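Local coordinates for protein lectin (Pleurotus ostreatus, PDB 6T0Q) that binds N-acetylgalactosamine and probably other galactose-type sugars, with one calcium ion held in each of its two similar halves, at residues C69-V74 against A100-L105; H80-N85 against N110-A115; V230-L235 against I292-S297. One frame throughout, in Å; residues are numbered along the deposited sequence.

Overall arrangement
All three interactions are antiparallel strand pairs, and no helix is present. Interactions 1 and 2 lie in the N-terminal half, on two different sheets that pack face to face; their centres are about 11 Å apart. Their segments alternate along the chain, since strand 67-76 leads into strand 79-84 and strand 98-104 into strand 109-118. Interaction 3 comes later in the chain, in a sheet of the C-terminal half. Its centre is about 10 Å from that of interaction 1, and the Cys-69 to Cys-231 disulfide ties the two together. Interactions 2 and 3 do not touch; their centres are about 19 Å apart. Interaction 1 thus lies between them.

Interaction 1 (C69-V74 against A100-L105); sequences CATIVV and ALFVAL. With NAG (2-acetamido-2-deoxy-beta-D-glucopyranose), chain C.
Ile-72 N donates to Leu-101 O over 2.7 Å. Leu-101 N returns a bond of 2.8 Å to Ile-72 O. Ala-70 and Val-103 form a second such pair: Ala-70 N to Val-103 O is 2.9 Å, and Val-103 N to Ala-70 O is longer. The pairing is antiparallel, and strand 98-104 is an edge strand of its sheet within this chain. This sheet is one layer of the N-terminal beta sandwich. On the face with Ile-72, Leu-101 and Val-103, Ile-72 CD1 meets Val-103 CG1 at 3.8 Å; Ile-72 and Leu-101 also touch Phe-82 of the facing layer. Leu-105 CD1 lies against Ala-70 CB at 3.8 Å. On the other face, Phe-102, with CG anti to its carbonyl carbon (chi1 -55°), runs beside Thr-71; Phe-102 CE2 is 3.9 Å from Thr-71 OG1. Ala-100, Leu-101 and Phe-102 line the glycan pocket. Phe-102 is in a non-hydrogen-bonded pair, and its N-H points outward from the edge strand: it donates to NAG O7 at 3.1 Å, almost straight (167°). The acetamide methyl, NAG C8, sits in the plane of the Phe-102 ring at its edge, 3.5 Å from Phe-102 CD1. NAG is also hydrogen-bonded to Ile-89 O.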
ATOM      1  N   CYS A  69      -0.516  -5.439  21.464  1.00 20.87           N
ATOM      2  CA  CYS A  69      -0.450  -3.998  21.660  1.00 19.85           C
ATOM      3  C   CYS A  69      -0.990  -3.691  23.047  1.00 23.38           C
ATOM      4  O   CYS A  69      -1.525  -4.570  23.729  1.00 22.55           O
ATOM      5  CB  CYS A  69      -1.234  -3.254  20.569  1.00 28.30           C
ATOM      6  SG  CYS A  69      -2.966  -3.757  20.408  1.00 35.83           S
ATOM      7  N   ALA A  70      -0.832  -2.430  23.467  1.00 21.14           N
ATOM      8  CA  ALA A  70      -1.206  -2.030  24.819  1.00 22.74           C
ATOM      9  C   ALA A  70      -1.863  -0.664  24.815  1.00 22.74           C
ATOM     10  O   ALA A  70      -1.465   0.222  24.053  1.00 20.01           O
ATOM     11  CB  ALA A  70      -0.000  -1.965  25.769  1.00 20.31           C
ATOM     12  N   THR A  71      -2.858  -0.510  25.687  1.00 21.04           N
ATOM     13  CA  THR A  71      -3.407   0.784  26.066  1.00 21.64           C
ATOM     14  C   THR A  71      -2.779   1.176  27.398  1.00 22.81           C
ATOM     15  O   THR A  71      -2.841   0.403  28.359  1.00 22.48           O
ATOM     16  CB  THR A  71      -4.927   0.707  26.191  1.00 24.93           C
ATOM     17  OG1 THR A  71      -5.493   0.354  24.922  1.00 26.78           O
ATOM     18  CG2 THR A  71      -5.494   2.037  26.660  1.00 22.89           C
ATOM     19  N   ILE A  72      -2.160   2.350  27.455  1.00 18.28           N
ATOM     20  CA  ILE A  72      -1.422   2.778  28.642  1.00 20.01           C
ATOM     21  C   ILE A  72      -2.053   4.045  29.199  1.00 21.14           C
ATOM     22  O   ILE A  72      -2.410   4.953  28.438  1.00 21.42           O
ATOM     23  CB  ILE A  72       0.069   3.007  28.307  1.00 21.74           C
ATOM     24  CG1 ILE A  72       0.718   1.682  27.873  1.00 21.84           C
ATOM     25  CG2 ILE A  72       0.824   3.639  29.495  1.00 20.12           C
ATOM     26  CD1 ILE A  72       2.022   1.857  27.101  1.00 22.23           C
ATOM     27  N   VAL A  73      -2.198   4.111  30.524  1.00 15.88           N
ATOM     28  CA  VAL A  73      -2.530   5.359  31.210  1.00 17.08           C
ATOM     29  C   VAL A  73      -1.463   5.597  32.266  1.00 20.42           C
ATOM     30  O   VAL A  73      -1.173   4.697  33.063  1.00 18.37           O
ATOM     31  CB  VAL A  73      -3.931   5.332  31.853  1.00 21.21           C
ATOM     32  CG1 VAL A  73      -4.169   6.639  32.639  1.00 15.37           C
ATOM     33  CG2 VAL A  73      -5.025   5.150  30.777  1.00 18.23           C
ATOM     34  N   VAL A  74      -0.879   6.798  32.275  1.00 16.47           N
ATOM     35  CA  VAL A  74       0.242   7.096  33.166  1.00 17.76           C
ATOM     36  C   VAL A  74       0.022   8.463  33.810  1.00 21.90           C
ATOM     37  O   VAL A  74      -0.509   9.384  33.179  1.00 18.91           O
ATOM     38  CB  VAL A  74       1.596   7.021  32.418  1.00 20.81           C
ATOM     39  CG1 VAL A  74       1.612   7.946  31.197  1.00 22.38           C
ATOM     40  CG2 VAL A  74       2.757   7.341  33.366  1.00 17.26           C
ATOM     41  N   ALA A 100      -3.044   9.196  28.242  1.00 18.57           N
ATOM     42  CA  ALA A 100      -3.256   7.993  27.439  1.00 18.94           C
ATOM     43  C   ALA A 100      -2.138   7.820  26.415  1.00 22.96           C
ATOM     44  O   ALA A 100      -1.782   8.770  25.714  1.00 21.53           O
ATOM     45  CB  ALA A 100      -4.599   8.062  26.713  1.00 21.29           C
ATOM     46  N   LEU A 101      -1.607   6.602  26.311  1.00 20.30           N
ATOM     47  CA  LEU A 101      -0.597   6.261  25.314  1.00 20.15           C
ATOM     48  C   LEU A 101      -0.941   4.901  24.718  1.00 23.03           C
ATOM     49  O   LEU A 101      -1.484   4.036  25.408  1.00 22.39           O
ATOM     50  CB  LEU A 101       0.813   6.227  25.934  1.00 17.90           C
ATOM     51  CG  LEU A 101       1.339   7.500  26.622  1.00 20.57           C
ATOM     52  CD1 LEU A 101       2.656   7.205  27.323  1.00 24.36           C
ATOM     53  CD2 LEU A 101       1.536   8.644  25.606  1.00 22.10           C
ATOM     54  N   PHE A 102      -0.611   4.705  23.434  1.00 20.77           N
ATOM     55  CA  PHE A 102      -0.875   3.448  22.731  1.00 22.40           C
ATOM     56  C   PHE A 102       0.404   2.979  22.050  1.00 24.57           C
ATOM     57  O   PHE A 102       1.157   3.803  21.523  1.00 23.49           O
ATOM     58  CB  PHE A 102      -1.985   3.610  21.673  1.00 22.27           C
ATOM     59  CG  PHE A 102      -3.279   4.158  22.220  1.00 21.00           C
ATOM     60  CD1 PHE A 102      -3.491   5.523  22.293  1.00 27.69           C
ATOM     61  CD2 PHE A 102      -4.280   3.302  22.654  1.00 27.48           C
ATOM     62  CE1 PHE A 102      -4.681   6.036  22.801  1.00 25.81           C
ATOM     63  CE2 PHE A 102      -5.483   3.803  23.160  1.00 25.01           C
ATOM     64  CZ  PHE A 102      -5.681   5.168  23.234  1.00 27.14           C
ATOM     65  N   VAL A 103       0.653   1.666  22.044  1.00 20.71           N
ATOM     66  CA  VAL A 103       1.932   1.163  21.534  1.00 17.57           C
ATOM     67  C   VAL A 103       1.771  -0.289  21.091  1.00 22.45           C
ATOM     68  O   VAL A 103       1.032  -1.069  21.707  1.00 21.51           O
ATOM     69  CB  VAL A 103       3.053   1.320  22.593  1.00 21.59           C
ATOM     70  CG1 VAL A 103       2.841   0.353  23.762  1.00 20.75           C
ATOM     71  CG2 VAL A 103       4.439   1.114  21.958  1.00 18.17           C
ATOM     72  N   ALA A 104       2.469  -0.642  20.010  1.00 23.62           N
ATOM     73  CA  ALA A 104       2.642  -2.034  19.606  1.00 25.39           C
ATOM     74  C   ALA A 104       3.655  -2.735  20.510  1.00 25.60           C
ATOM     75  O   ALA A 104       4.558  -2.110  21.070  1.00 25.29           O
ATOM     76  CB  ALA A 104       3.117  -2.121  18.151  1.00 22.79           C
ATOM     77  N   LEU A 105       3.517  -4.054  20.633  1.00 22.32           N
ATOM     78  CA  LEU A 105       4.320  -4.817  21.582  1.00 25.15           C
ATOM     79  C   LEU A 105       5.054  -5.950  20.880  1.00 30.58           C
ATOM     80  O   LEU A 105       4.654  -6.408  19.806  1.00 25.05           O
ATOM     81  CB  LEU A 105       3.450  -5.400  22.704  1.00 21.82           C
ATOM     82  CG  LEU A 105       2.783  -4.359  23.606  1.00 24.60           C
ATOM     83  CD1 LEU A 105       1.959  -5.076  24.676  1.00 23.23           C
ATOM     84  CD2 LEU A 105       3.844  -3.456  24.239  1.00 23.99           C
TER
HETATM   85  C1  NAG C   1       2.691   8.778  19.222  1.00 31.10           C
HETATM   86  C2  NAG C   1       2.428   8.960  20.725  1.00 24.57           C
HETATM   87  C3  NAG C   1       2.978  10.320  21.214  1.00 30.40           C
HETATM   88  C4  NAG C   1       4.404  10.580  20.734  1.00 40.98           C
HETATM   89  C5  NAG C   1       4.518  10.322  19.234  1.00 45.18           C
HETATM   90  C6  NAG C   1       5.942  10.409  18.721  1.00 51.53           C
HETATM   91  C7  NAG C   1       0.423   7.930  21.756  1.00 30.06           C
HETATM   92  C8  NAG C   1      -1.057   8.062  21.955  1.00 42.09           C
HETATM   93  N2  NAG C   1       1.001   8.880  21.006  1.00 28.45           N
HETATM   94  O3  NAG C   1       2.953  10.369  22.637  1.00 27.10           O
HETATM   95  O4  NAG C   1       4.921  11.801  21.111  1.00 42.24           O
HETATM   96  O5  NAG C   1       4.064   8.992  18.948  1.00 37.26           O
HETATM   97  O6  NAG C   1       6.785   9.456  19.357  1.00 50.25           O
HETATM   98  O7  NAG C   1       1.054   7.015  22.245  1.00 28.18           O

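Interaction 2 (H80-N85 against N110-A115); sequences HTFYVN and NLFAIA
The Phe-82 ring carries Ile-114 on one face and Phe-112 at its edge. Ile-114 CG1 stands 4.2 Å from the centroid of the Phe-82 ring, 28° off the normal, a CH-pi contact. A chi1 of -53° puts this CG1 there, anti to its own carbonyl carbon. Phe-82 CE1 and Phe-112 CD2 are 3.9 Å apart, and each lies near the plane of the other ring, so rim meets rim without a stack. Val-84 CG2 also lies in the plane of the Phe-82 ring, at the edge. On the other face of the sheet, the Tyr-83 ring has Ala-113 O in its plane at the edge, 3.6 Å from Tyr-83 CD1. Ala-113 O also takes the Tyr-83 N-H.

Asn-85 closes the end of the pair with three bonds. Asn-85 N donates to Leu-111 O at 2.8 Å. Its OD1 accepts Leu-111 N at 2.9 Å, with the donor above the amide plane. Asn-85 ND2 reaches a lone pair of Asn-110 OD1 at 2.9 Å; the two amide planes are 40° apart. Asn-110 OD1 also accepts Gln-106 N. At the other end, a water joins Thr-81 OG1 to Ala-115 O.

Strand 79-84 runs between strands 87-94 and 109-118, and strand 51-60 flanks the latter. Phe-82 packs on Ile-72 and Val-74 of strand 67-76, and Phe-112 on Ile-59. The pair thus forms the centre of one layer of the N-terminal beta sandwich.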
ATOM      1  N   HIS A  80       7.015  12.828  33.708  1.00 21.21           N
ATOM      2  CA  HIS A  80       7.475  11.503  33.305  1.00 19.99           C
ATOM      3  C   HIS A  80       7.819  11.468  31.820  1.00 22.22           C
ATOM      4  O   HIS A  80       7.295  12.244  31.014  1.00 20.26           O
ATOM      5  CB  HIS A  80       6.412  10.433  33.577  1.00 19.67           C
ATOM      6  CG  HIS A  80       5.138  10.661  32.818  1.00 22.37           C
ATOM      7  ND1 HIS A  80       4.053  11.312  33.364  1.00 21.34           N
ATOM      8  CD2 HIS A  80       4.787  10.349  31.546  1.00 22.86           C
ATOM      9  CE1 HIS A  80       3.084  11.379  32.467  1.00 22.02           C
ATOM     10  NE2 HIS A  80       3.506  10.805  31.353  1.00 23.30           N
ATOM     11  N   THR A  81       8.686  10.516  31.472  1.00 21.37           N
ATOM     12  CA  THR A  81       8.915  10.088  30.096  1.00 22.07           C
ATOM     13  C   THR A  81       8.747   8.578  30.045  1.00 23.53           C
ATOM     14  O   THR A  81       9.352   7.866  30.849  1.00 23.06           O
ATOM     15  CB  THR A  81      10.321  10.477  29.616  1.00 25.47           C
ATOM     16  OG1 THR A  81      10.518  11.874  29.844  1.00 25.48           O
ATOM     17  CG2 THR A  81      10.482  10.181  28.124  1.00 23.29           C
ATOM     18  N   PHE A  82       7.943   8.093  29.103  1.00 25.39           N
ATOM     19  CA  PHE A  82       7.558   6.688  29.037  1.00 23.65           C
ATOM     20  C   PHE A  82       8.220   6.027  27.832  1.00 25.52           C
ATOM     21  O   PHE A  82       8.097   6.526  26.705  1.00 24.59           O
ATOM     22  CB  PHE A  82       6.034   6.562  28.928  1.00 23.79           C
ATOM     23  CG  PHE A  82       5.489   5.238  29.389  1.00 25.58           C
ATOM     24  CD1 PHE A  82       5.670   4.089  28.631  1.00 28.44           C
ATOM     25  CD2 PHE A  82       4.764   5.148  30.577  1.00 23.87           C
ATOM     26  CE1 PHE A  82       5.153   2.862  29.065  1.00 30.13           C
ATOM     27  CE2 PHE A  82       4.247   3.931  31.013  1.00 22.72           C
ATOM     28  CZ  PHE A  82       4.442   2.789  30.264  1.00 23.23           C
ATOM     29  N   TYR A  83       8.894   4.897  28.066  1.00 21.90           N
ATOM     30  CA  TYR A  83       9.592   4.151  27.023  1.00 23.74           C
ATOM     31  C   TYR A  83       9.055   2.728  26.930  1.00 26.27           C
ATOM     32  O   TYR A  83       8.739   2.105  27.950  1.00 21.90           O
ATOM     33  CB  TYR A  83      11.089   4.068  27.294  1.00 22.30           C
ATOM     34  CG  TYR A  83      11.810   5.391  27.400  1.00 25.24           C
ATOM     35  CD1 TYR A  83      11.920   6.046  28.621  1.00 25.95           C
ATOM     36  CD2 TYR A  83      12.417   5.961  26.289  1.00 25.65           C
ATOM     37  CE1 TYR A  83      12.597   7.242  28.731  1.00 27.03           C
ATOM     38  CE2 TYR A  83      13.104   7.163  26.390  1.00 31.42           C
ATOM     39  CZ  TYR A  83      13.190   7.791  27.615  1.00 31.34           C
ATOM     40  OH  TYR A  83      13.859   8.980  27.732  1.00 37.62           O
ATOM     41  N   VAL A  84       8.994   2.193  25.711  1.00 21.27           N
ATOM     42  CA  VAL A  84       8.618   0.799  25.509  1.00 19.81           C
ATOM     43  C   VAL A  84       9.648   0.150  24.594  1.00 25.29           C
ATOM     44  O   VAL A  84       9.822   0.577  23.445  1.00 24.55           O
ATOM     45  CB  VAL A  84       7.200   0.657  24.933  1.00 19.92           C
ATOM     46  CG1 VAL A  84       6.876  -0.823  24.713  1.00 25.09           C
ATOM     47  CG2 VAL A  84       6.173   1.289  25.905  1.00 21.78           C
ATOM     48  N   ASN A  85      10.337  -0.869  25.110  1.00 24.52           N
ATOM     49  CA  ASN A  85      11.384  -1.575  24.370  1.00 28.57           C
ATOM     50  C   ASN A  85      12.404  -0.595  23.801  1.00 32.43           C
ATOM     51  O   ASN A  85      12.849  -0.721  22.660  1.00 28.99           O
ATOM     52  CB  ASN A  85      10.776  -2.448  23.272  1.00 26.12           C
ATOM     53  CG  ASN A  85       9.937  -3.563  23.841  1.00 24.36           C
ATOM     54  OD1 ASN A  85      10.338  -4.202  24.818  1.00 22.98           O
ATOM     55  ND2 ASN A  85       8.753  -3.788  23.266  1.00 20.80           N
ATOM     56  N   ASN A 110       8.160  -7.653  27.072  1.00 25.70           N
ATOM     57  CA  ASN A 110       8.245  -6.231  26.756  1.00 23.65           C
ATOM     58  C   ASN A 110       8.855  -5.470  27.923  1.00 24.79           C
ATOM     59  O   ASN A 110       8.457  -5.666  29.077  1.00 24.69           O
ATOM     60  CB  ASN A 110       6.864  -5.666  26.402  1.00 28.01           C
ATOM     61  CG  ASN A 110       6.340  -6.221  25.094  1.00 24.38           C
ATOM     62  OD1 ASN A 110       6.728  -5.762  24.023  1.00 24.15           O
ATOM     63  ND2 ASN A 110       5.479  -7.233  25.172  1.00 25.04           N
ATOM     64  N   LEU A 111       9.816  -4.601  27.615  1.00 23.82           N
ATOM     65  CA  LEU A 111      10.495  -3.794  28.623  1.00 26.18           C
ATOM     66  C   LEU A 111       9.831  -2.423  28.689  1.00 29.12           C
ATOM     67  O   LEU A 111       9.907  -1.641  27.734  1.00 23.25           O
ATOM     68  CB  LEU A 111      11.981  -3.654  28.306  1.00 28.48           C
ATOM     69  CG  LEU A 111      12.699  -2.757  29.317  1.00 30.87           C
ATOM     70  CD1 LEU A 111      12.781  -3.447  30.691  1.00 26.12           C
ATOM     71  CD2 LEU A 111      14.076  -2.393  28.801  1.00 36.81           C
ATOM     72  N   PHE A 112       9.195  -2.125  29.822  1.00 23.53           N
ATOM     73  CA  PHE A 112       8.619  -0.810  30.060  1.00 21.69           C
ATOM     74  C   PHE A 112       9.570  -0.018  30.948  1.00 29.02           C
ATOM     75  O   PHE A 112      10.088  -0.546  31.937  1.00 24.53           O
ATOM     76  CB  PHE A 112       7.233  -0.937  30.693  1.00 21.10           C
ATOM     77  CG  PHE A 112       6.259  -1.688  29.826  1.00 23.47           C
ATOM     78  CD1 PHE A 112       6.181  -3.077  29.881  1.00 24.50           C
ATOM     79  CD2 PHE A 112       5.466  -1.011  28.911  1.00 22.52           C
ATOM     80  CE1 PHE A 112       5.312  -3.776  29.058  1.00 24.67           C
ATOM     81  CE2 PHE A 112       4.589  -1.708  28.083  1.00 23.81           C
ATOM     82  CZ  PHE A 112       4.513  -3.087  28.158  1.00 24.49           C
ATOM     83  N   ALA A 113       9.828   1.232  30.573  1.00 22.94           N
ATOM     84  CA  ALA A 113      10.749   2.060  31.338  1.00 24.74           C
ATOM     85  C   ALA A 113      10.173   3.459  31.448  1.00 24.86           C
ATOM     86  O   ALA A 113       9.611   3.985  30.484  1.00 25.28           O
ATOM     87  CB  ALA A 113      12.144   2.109  30.703  1.00 23.92           C
ATOM     88  N   ILE A 114      10.301   4.050  32.632  1.00 22.70           N
ATOM     89  CA  ILE A 114       9.772   5.383  32.898  1.00 24.01           C
ATOM     90  C   ILE A 114      10.842   6.176  33.626  1.00 26.77           C
ATOM     91  O   ILE A 114      11.399   5.700  34.620  1.00 24.23           O
ATOM     92  CB  ILE A 114       8.484   5.348  33.742  1.00 20.20           C
ATOM     93  CG1 ILE A 114       7.436   4.419  33.126  1.00 21.59           C
ATOM     94  CG2 ILE A 114       7.909   6.776  33.894  1.00 19.88           C
ATOM     95  CD1 ILE A 114       6.204   4.235  34.007  1.00 21.01           C
ATOM     96  N   ALA A 115      11.131   7.370  33.133  1.00 21.86           N
ATOM     97  CA  ALA A 115      11.957   8.328  33.856  1.00 24.06           C
ATOM     98  C   ALA A 115      10.991   9.271  34.559  1.00 23.20           C
ATOM     99  O   ALA A 115      10.241   9.994  33.898  1.00 23.52           O
ATOM    100  CB  ALA A 115      12.889   9.081  32.907  1.00 26.66           C
TER
HETATM  101  O   HOH W   1      11.232  12.412  32.542  1.00 37.47           O

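Interaction 3 (V230-L235 against I292-S297); sequences VCATVL and ILITYS
This antiparallel pair forms the middle of a sheet in the C-terminal half, whose strand 229-239 resembles strand 67-76 of the N-terminal half in sequence. Leu-293 lines the glycan pocket, its side chain touching a NAG. Thr-233 and Leu-293 exchange two backbone bonds, Thr-233 N to Leu-293 O being 2.9 Å. Leu-293 O also receives a weak bond from a water that lies 2.9 Å from Thr-233 OG1. The ladder is irregular at Val-230 and Cys-231, which together face Thr-295, as in a beta bulge. Val-230 N donates to Thr-295 O at 2.8 Å. Thr-295 N donates to Cys-231 O at 2.9 Å. Thr-295 OG1 accepts Cys-231 N at 3.1 Å, put there by a chi1 of 56°, between its own N and carbonyl carbon. On the face with Ala-232 and Val-234, Ile-292 CG1 lies 4.0 Å from Val-234 CG1 and from Val-234 CG2, with the side chains pointing the same way. Ala-232 CB rests on Ile-294 CG1. Strand 261-265 flanks the pair beside 229-239, and strand 301-305 beside 287-296. Thr-233, Leu-293 and Thr-295 all touch Phe-102 of strand 98-104, and Cys-231 is disulfide-bonded to Cys-69 of strand 67-76.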
ATOM      1  N   VAL A 230      -0.136  -2.290  13.331  1.00 24.73           N
ATOM      2  CA  VAL A 230      -0.462  -3.333  14.299  1.00 21.14           C
ATOM      3  C   VAL A 230      -1.910  -3.223  14.771  1.00 22.95           C
ATOM      4  O   VAL A 230      -2.736  -4.088  14.455  1.00 23.35           O
ATOM      5  CB  VAL A 230       0.516  -3.285  15.486  1.00 21.26           C
ATOM      6  CG1 VAL A 230       0.128  -4.321  16.534  1.00 19.71           C
ATOM      7  CG2 VAL A 230       1.955  -3.533  14.996  1.00 20.81           C
ATOM      8  N   CYS A 231      -2.233  -2.159  15.527  1.00 19.51           N
ATOM      9  CA  CYS A 231      -3.555  -1.967  16.119  1.00 24.14           C
ATOM     10  C   CYS A 231      -4.043  -0.568  15.775  1.00 25.58           C
ATOM     11  O   CYS A 231      -3.239   0.348  15.580  1.00 22.67           O
ATOM     12  CB  CYS A 231      -3.544  -2.128  17.692  1.00 31.28           C
ATOM     13  SG  CYS A 231      -3.210  -3.849  18.330  1.00 46.85           S
ATOM     14  N   ALA A 232      -5.368  -0.401  15.705  1.00 19.72           N
ATOM     15  CA  ALA A 232      -5.960   0.928  15.630  1.00 21.68           C
ATOM     16  C   ALA A 232      -7.003   1.081  16.724  1.00 24.44           C
ATOM     17  O   ALA A 232      -7.680   0.119  17.107  1.00 21.83           O
ATOM     18  CB  ALA A 232      -6.610   1.216  14.275  1.00 22.00           C
ATOM     19  N   THR A 233      -7.097   2.299  17.239  1.00 21.63           N
ATOM     20  CA  THR A 233      -8.175   2.708  18.125  1.00 20.46           C
ATOM     21  C   THR A 233      -8.966   3.785  17.407  1.00 22.14           C
ATOM     22  O   THR A 233      -8.376   4.719  16.856  1.00 19.90           O
ATOM     23  CB  THR A 233      -7.623   3.229  19.447  1.00 22.87           C
ATOM     24  OG1 THR A 233      -6.755   2.234  20.008  1.00 23.38           O
ATOM     25  CG2 THR A 233      -8.774   3.521  20.433  1.00 18.90           C
ATOM     26  N   VAL A 234     -10.290   3.647  17.388  1.00 22.21           N
ATOM     27  CA  VAL A 234     -11.162   4.555  16.644  1.00 21.33           C
ATOM     28  C   VAL A 234     -12.169   5.164  17.603  1.00 20.27           C
ATOM     29  O   VAL A 234     -12.815   4.443  18.370  1.00 24.68           O
ATOM     30  CB  VAL A 234     -11.893   3.837  15.493  1.00 20.57           C
ATOM     31  CG1 VAL A 234     -12.817   4.820  14.747  1.00 22.95           C
ATOM     32  CG2 VAL A 234     -10.898   3.194  14.551  1.00 21.49           C
ATOM     33  N   LEU A 235     -12.306   6.484  17.554  1.00 18.74           N
ATOM     34  CA  LEU A 235     -13.344   7.207  18.272  1.00 18.46           C
ATOM     35  C   LEU A 235     -14.240   7.881  17.241  1.00 21.46           C
ATOM     36  O   LEU A 235     -13.731   8.573  16.359  1.00 20.09           O
ATOM     37  CB  LEU A 235     -12.714   8.247  19.200  1.00 17.60           C
ATOM     38  CG  LEU A 235     -13.698   9.128  19.957  1.00 19.42           C
ATOM     39  CD1 LEU A 235     -14.491   8.272  20.920  1.00 20.74           C
ATOM     40  CD2 LEU A 235     -12.936  10.237  20.685  1.00 16.78           C
ATOM     41  N   ILE A 292      -8.594   8.552  14.758  1.00 19.61           N
ATOM     42  CA  ILE A 292      -8.058   7.203  14.616  1.00 20.39           C
ATOM     43  C   ILE A 292      -6.575   7.254  14.928  1.00 22.34           C
ATOM     44  O   ILE A 292      -5.847   8.066  14.345  1.00 22.12           O
ATOM     45  CB  ILE A 292      -8.270   6.642  13.197  1.00 22.81           C
ATOM     46  CG1 ILE A 292      -9.755   6.581  12.838  1.00 20.62           C
ATOM     47  CG2 ILE A 292      -7.599   5.259  13.069  1.00 22.80           C
ATOM     48  CD1 ILE A 292      -9.985   6.389  11.335  1.00 21.81           C
ATOM     49  N   LEU A 293      -6.117   6.384  15.825  1.00 20.64           N
ATOM     50  CA  LEU A 293      -4.689   6.237  16.079  1.00 21.02           C
ATOM     51  C   LEU A 293      -4.255   4.831  15.696  1.00 21.09           C
ATOM     52  O   LEU A 293      -4.863   3.849  16.137  1.00 21.89           O
ATOM     53  CB  LEU A 293      -4.342   6.511  17.548  1.00 25.35           C
ATOM     54  CG  LEU A 293      -2.834   6.647  17.789  1.00 25.98           C
ATOM     55  CD1 LEU A 293      -2.579   7.674  18.867  1.00 36.07           C
ATOM     56  CD2 LEU A 293      -2.226   5.327  18.201  1.00 37.62           C
ATOM     57  N   ILE A 294      -3.199   4.745  14.894  1.00 18.66           N
ATOM     58  CA  ILE A 294      -2.645   3.484  14.426  1.00 18.37           C
ATOM     59  C   ILE A 294      -1.270   3.311  15.055  1.00 20.17           C
ATOM     60  O   ILE A 294      -0.465   4.248  15.051  1.00 20.00           O
ATOM     61  CB  ILE A 294      -2.560   3.469  12.890  1.00 22.11           C
ATOM     62  CG1 ILE A 294      -3.967   3.488  12.290  1.00 23.83           C
ATOM     63  CG2 ILE A 294      -1.782   2.279  12.407  1.00 18.47           C
ATOM     64  CD1 ILE A 294      -3.980   3.893  10.830  1.00 27.23           C
ATOM     65  N   THR A 295      -0.999   2.126  15.599  1.00 19.61           N
ATOM     66  CA  THR A 295       0.316   1.830  16.154  1.00 20.50           C
ATOM     67  C   THR A 295       1.147   1.036  15.154  1.00 21.90           C
ATOM     68  O   THR A 295       0.625   0.207  14.403  1.00 21.29           O
ATOM     69  CB  THR A 295       0.208   1.043  17.468  1.00 23.13           C
ATOM     70  OG1 THR A 295      -0.550  -0.145  17.249  1.00 23.18           O
ATOM     71  CG2 THR A 295      -0.495   1.874  18.557  1.00 21.98           C
ATOM     72  N   TYR A 296       2.452   1.290  15.165  1.00 22.09           N
ATOM     73  CA  TYR A 296       3.400   0.605  14.298  1.00 24.51           C
ATOM     74  C   TYR A 296       4.391  -0.215  15.117  1.00 23.78           C
ATOM     75  O   TYR A 296       4.664   0.086  16.283  1.00 20.19           O
ATOM     76  CB  TYR A 296       4.151   1.604  13.416  1.00 22.58           C
ATOM     77  CG  TYR A 296       3.234   2.224  12.390  1.00 22.53           C
ATOM     78  CD1 TYR A 296       2.898   1.531  11.231  1.00 20.72           C
ATOM     79  CD2 TYR A 296       2.680   3.483  12.592  1.00 22.89           C
ATOM     80  CE1 TYR A 296       2.048   2.077  10.289  1.00 21.63           C
ATOM     81  CE2 TYR A 296       1.817   4.052  11.651  1.00 21.97           C
ATOM     82  CZ  TYR A 296       1.503   3.337  10.503  1.00 25.93           C
ATOM     83  OH  TYR A 296       0.660   3.875   9.557  1.00 26.45           O
ATOM     84  N   SER A 297       4.949  -1.255  14.475  1.00 22.56           N
ATOM     85  CA  SER A 297       5.813  -2.201  15.177  1.00 25.34           C
ATOM     86  C   SER A 297       7.114  -1.572  15.654  1.00 28.22           C
ATOM     87  O   SER A 297       7.763  -2.138  16.539  1.00 28.46           O
ATOM     88  CB  SER A 297       6.141  -3.400  14.280  1.00 27.69           C
ATOM     89  OG  SER A 297       6.914  -2.969  13.174  1.00 30.83           O
TER
HETATM   90  O   HOH W   2      -4.077   2.051  18.811  1.00 35.69           O